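Local coordinates for calcium-dependent protein kinase, putative (Plasmodium falciparum, PDB 3MSE), which probably phosphorylates serine and threonine residues of target proteins in response to calcium, which its C-terminal EF-hand domain, the part described here, binds, at the interface of chains A and B. Coordinates in Å, arbitrary orientation; residue numbers count along the deposited sequence, not the author numbering. Chains: chain A/B, Calcium-dependent protein kinase, putative.

The interface of chains A and B. Residues chain A 84, 93, 96-98, 102; chain B 13, 24-25, 27-28.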
ATOM      1  N   ILE A  84       0.363   5.884  21.780  1.00 42.39           N
ATOM      2  CA  ILE A  84       0.400   7.245  21.286  1.00 44.73           C
ATOM      3  C   ILE A  84      -0.670   8.123  21.943  1.00 46.21           C
ATOM      4  O   ILE A  84      -0.487   9.339  22.081  1.00 46.31           O
ATOM      5  CB  ILE A  84       0.376   7.228  19.736  1.00 45.09           C
ATOM      6  CG1 ILE A  84       1.385   8.215  19.183  1.00 45.57           C
ATOM      7  CG2 ILE A  84      -1.048   7.307  19.126  1.00 45.15           C
ATOM      8  CD1 ILE A  84       2.068   7.654  18.032  1.00 45.47           C
ATOM      9  N   THR A  93      -3.973  -0.657  14.983  1.00 37.41           N
ATOM     10  CA  THR A  93      -3.361   0.367  14.142  1.00 37.19           C
ATOM     11  C   THR A  93      -2.081   0.933  14.773  1.00 35.65           C
ATOM     12  O   THR A  93      -1.094   1.144  14.088  1.00 34.89           O
ATOM     13  CB  THR A  93      -4.391   1.494  13.819  1.00 37.00           C
ATOM     14  OG1 THR A  93      -5.440   0.906  13.048  1.00 40.00           O
ATOM     15  CG2 THR A  93      -3.752   2.605  12.992  1.00 37.39           C
ATOM     16  N   MET A  96       0.722  -1.706  14.700  1.00 34.01           N
ATOM     17  CA  MET A  96       1.201  -1.908  13.373  1.00 35.04           C
ATOM     18  C   MET A  96       2.045  -0.725  12.856  1.00 34.30           C
ATOM     19  O   MET A  96       3.009  -0.916  12.092  1.00 34.12           O
ATOM     20  CB  MET A  96       0.005  -2.288  12.498  1.00 36.67           C
ATOM     21  CG  MET A  96      -0.296  -1.367  11.425  1.00 42.23           C
ATOM     22  SD  MET A  96       0.475  -2.212  10.089  1.00 53.67           S
ATOM     23  CE  MET A  96       0.785  -0.776   9.080  1.00 50.67           C
ATOM     24  N   ALA A  97       1.719   0.480  13.309  1.00 33.32           N
ATOM     25  CA  ALA A  97       2.524   1.656  13.022  1.00 33.99           C
ATOM     26  C   ALA A  97       3.991   1.495  13.490  1.00 34.10           C
ATOM     27  O   ALA A  97       4.900   1.947  12.826  1.00 34.27           O
ATOM     28  CB  ALA A  97       1.907   2.880  13.669  1.00 33.79           C
ATOM     29  N   GLY A  98       4.195   0.853  14.632  1.00 34.12           N
ATOM     30  CA  GLY A  98       5.537   0.684  15.183  1.00 34.87           C
ATOM     31  C   GLY A  98       6.271  -0.532  14.654  1.00 35.15           C
ATOM     32  O   GLY A  98       7.494  -0.606  14.798  1.00 35.81           O
ATOM     33  N   TRP A 102       8.718   1.463   7.270  1.00 41.85           N
ATOM     34  CA  TRP A 102       8.219   2.559   6.445  1.00 43.54           C
ATOM     35  C   TRP A 102       9.182   2.986   5.334  1.00 45.89           C
ATOM     36  O   TRP A 102       8.773   3.645   4.381  1.00 45.72           O
ATOM     37  CB  TRP A 102       7.780   3.736   7.335  1.00 43.45           C
ATOM     38  CG  TRP A 102       6.557   3.358   8.140  1.00 41.50           C
ATOM     39  CD1 TRP A 102       6.521   2.961   9.445  1.00 40.05           C
ATOM     40  CD2 TRP A 102       5.218   3.263   7.655  1.00 40.93           C
ATOM     41  NE1 TRP A 102       5.233   2.639   9.813  1.00 40.20           N
ATOM     42  CE2 TRP A 102       4.413   2.820   8.727  1.00 41.34           C
ATOM     43  CE3 TRP A 102       4.613   3.518   6.416  1.00 41.91           C
ATOM     44  CZ2 TRP A 102       3.029   2.634   8.597  1.00 42.38           C
ATOM     45  CZ3 TRP A 102       3.242   3.330   6.289  1.00 41.08           C
ATOM     46  CH2 TRP A 102       2.466   2.904   7.374  1.00 40.85           C
TER
ATOM     47  N   TYR B  13      11.352   3.040  15.855  1.00 32.93           N
ATOM     48  CA  TYR B  13      10.123   3.812  16.120  1.00 32.30           C
ATOM     49  C   TYR B  13      10.204   4.557  17.452  1.00 31.97           C
ATOM     50  O   TYR B  13       9.845   5.737  17.537  1.00 31.64           O
ATOM     51  CB  TYR B  13       8.939   2.844  16.121  1.00 32.21           C
ATOM     52  CG  TYR B  13       7.549   3.464  16.180  1.00 32.49           C
ATOM     53  CD1 TYR B  13       6.958   4.020  15.041  1.00 32.94           C
ATOM     54  CD2 TYR B  13       6.798   3.405  17.343  1.00 31.87           C
ATOM     55  CE1 TYR B  13       5.660   4.537  15.080  1.00 31.58           C
ATOM     56  CE2 TYR B  13       5.505   3.930  17.396  1.00 33.69           C
ATOM     57  CZ  TYR B  13       4.945   4.483  16.248  1.00 33.33           C
ATOM     58  OH  TYR B  13       3.672   5.006  16.304  1.00 35.83           O
ATOM     59  N   ILE B  24       2.824   8.867  11.362  1.00 32.97           N
ATOM     60  CA  ILE B  24       2.946   7.462  10.954  1.00 31.51           C
ATOM     61  C   ILE B  24       1.616   6.713  11.146  1.00 31.39           C
ATOM     62  O   ILE B  24       1.245   5.900  10.303  1.00 31.07           O
ATOM     63  CB  ILE B  24       4.094   6.682  11.733  1.00 31.90           C
ATOM     64  CG1 ILE B  24       5.498   7.243  11.437  1.00 30.47           C
ATOM     65  CG2 ILE B  24       4.017   5.208  11.430  1.00 29.43           C
ATOM     66  CD1 ILE B  24       6.076   6.870  10.055  1.00 35.06           C
ATOM     67  N   ASN B  25       0.917   6.964  12.255  1.00 31.15           N
ATOM     68  CA  ASN B  25      -0.402   6.315  12.495  1.00 32.08           C
ATOM     69  C   ASN B  25      -1.491   6.619  11.438  1.00 32.52           C
ATOM     70  O   ASN B  25      -2.302   5.747  11.117  1.00 32.35           O
ATOM     71  CB  ASN B  25      -0.938   6.623  13.899  1.00 31.79           C
ATOM     72  CG  ASN B  25      -0.481   5.607  14.927  1.00 32.45           C
ATOM     73  OD1 ASN B  25      -1.225   4.695  15.277  1.00 32.20           O
ATOM     74  ND2 ASN B  25       0.758   5.758  15.414  1.00 31.03           N
ATOM     75  N   MET B  27      -0.808   7.160   8.213  1.00 38.67           N
ATOM     76  CA  MET B  27      -0.422   6.243   7.143  1.00 39.34           C
ATOM     77  C   MET B  27      -0.755   4.793   7.475  1.00 39.87           C
ATOM     78  O   MET B  27      -1.153   4.016   6.595  1.00 39.64           O
ATOM     79  CB  MET B  27       1.060   6.400   6.833  1.00 39.95           C
ATOM     80  CG  MET B  27       1.391   7.713   6.167  1.00 40.55           C
ATOM     81  SD  MET B  27       3.102   7.718   5.590  1.00 48.88           S
ATOM     82  CE  MET B  27       3.943   8.063   7.122  1.00 42.82           C
ATOM     83  N   ALA B  28      -0.603   4.431   8.748  1.00 40.32           N
ATOM     84  CA  ALA B  28      -0.903   3.076   9.199  1.00 41.23           C
ATOM     85  C   ALA B  28      -2.380   2.754   9.027  1.00 42.31           C
ATOM     86  O   ALA B  28      -2.743   1.618   8.699  1.00 41.82           O
ATOM     87  CB  ALA B  28      -0.497   2.887  10.640  1.00 40.68           C
TER
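A:Trp102 lies against the long helix 18-48 of the other chain, where B:Ile24, B:Met27 and B:Ala28 receive it, an instance of packing by shape: in this patch of the interface between two identical EF-hand domains, carbon contacts carry the meeting and no polar bond crosses. The indole and B:Ile24 run past each other in opposite directions. CG2 of B:Ile24, anti to its backbone N, comes within 3.6 Å of CE2 of A:Trp102, while CD1 of B:Ile24 sits above a face of the indole, toward its rim. The far tip of the indole reaches the helix backbone, with CH2 of A:Trp102 3.8 Å from CA of B:Ala28. Rotation of the ring is fixed from within chain A: the indole N-H of A:Trp102 bonds the backbone O of A:Ala97 at 3.1 Å, nearly straight (162° at H) and in the ring plane.

The tight packing continues along helix 92-99. CB of A:Ala97 fits between B:Ile24, B:Asn25 and B:Ala28, 3.9 Å from CB of B:Ala28. Beyond it, the phenol of B:Tyr13 is swung toward the end of that helix, with CG anti to its backbone N (chi1 -172°). At the periphery A:Ile84 makes a small contact, its CD1 3.5 Å from the phenol OH of B:Tyr13. Contact is looser at A:Met96, whose terminal CE stays 4.2 Å from CB of B:Ala28. The interface is two-fold symmetric, and the same contact recurs with the chains exchanged; whether this pairing is the biological one the structure alone does not show. Over the centre of the B:Tyr13 ring, CA of A:Gly98 stands 3.5 Å from the centroid, a CH-pi contact.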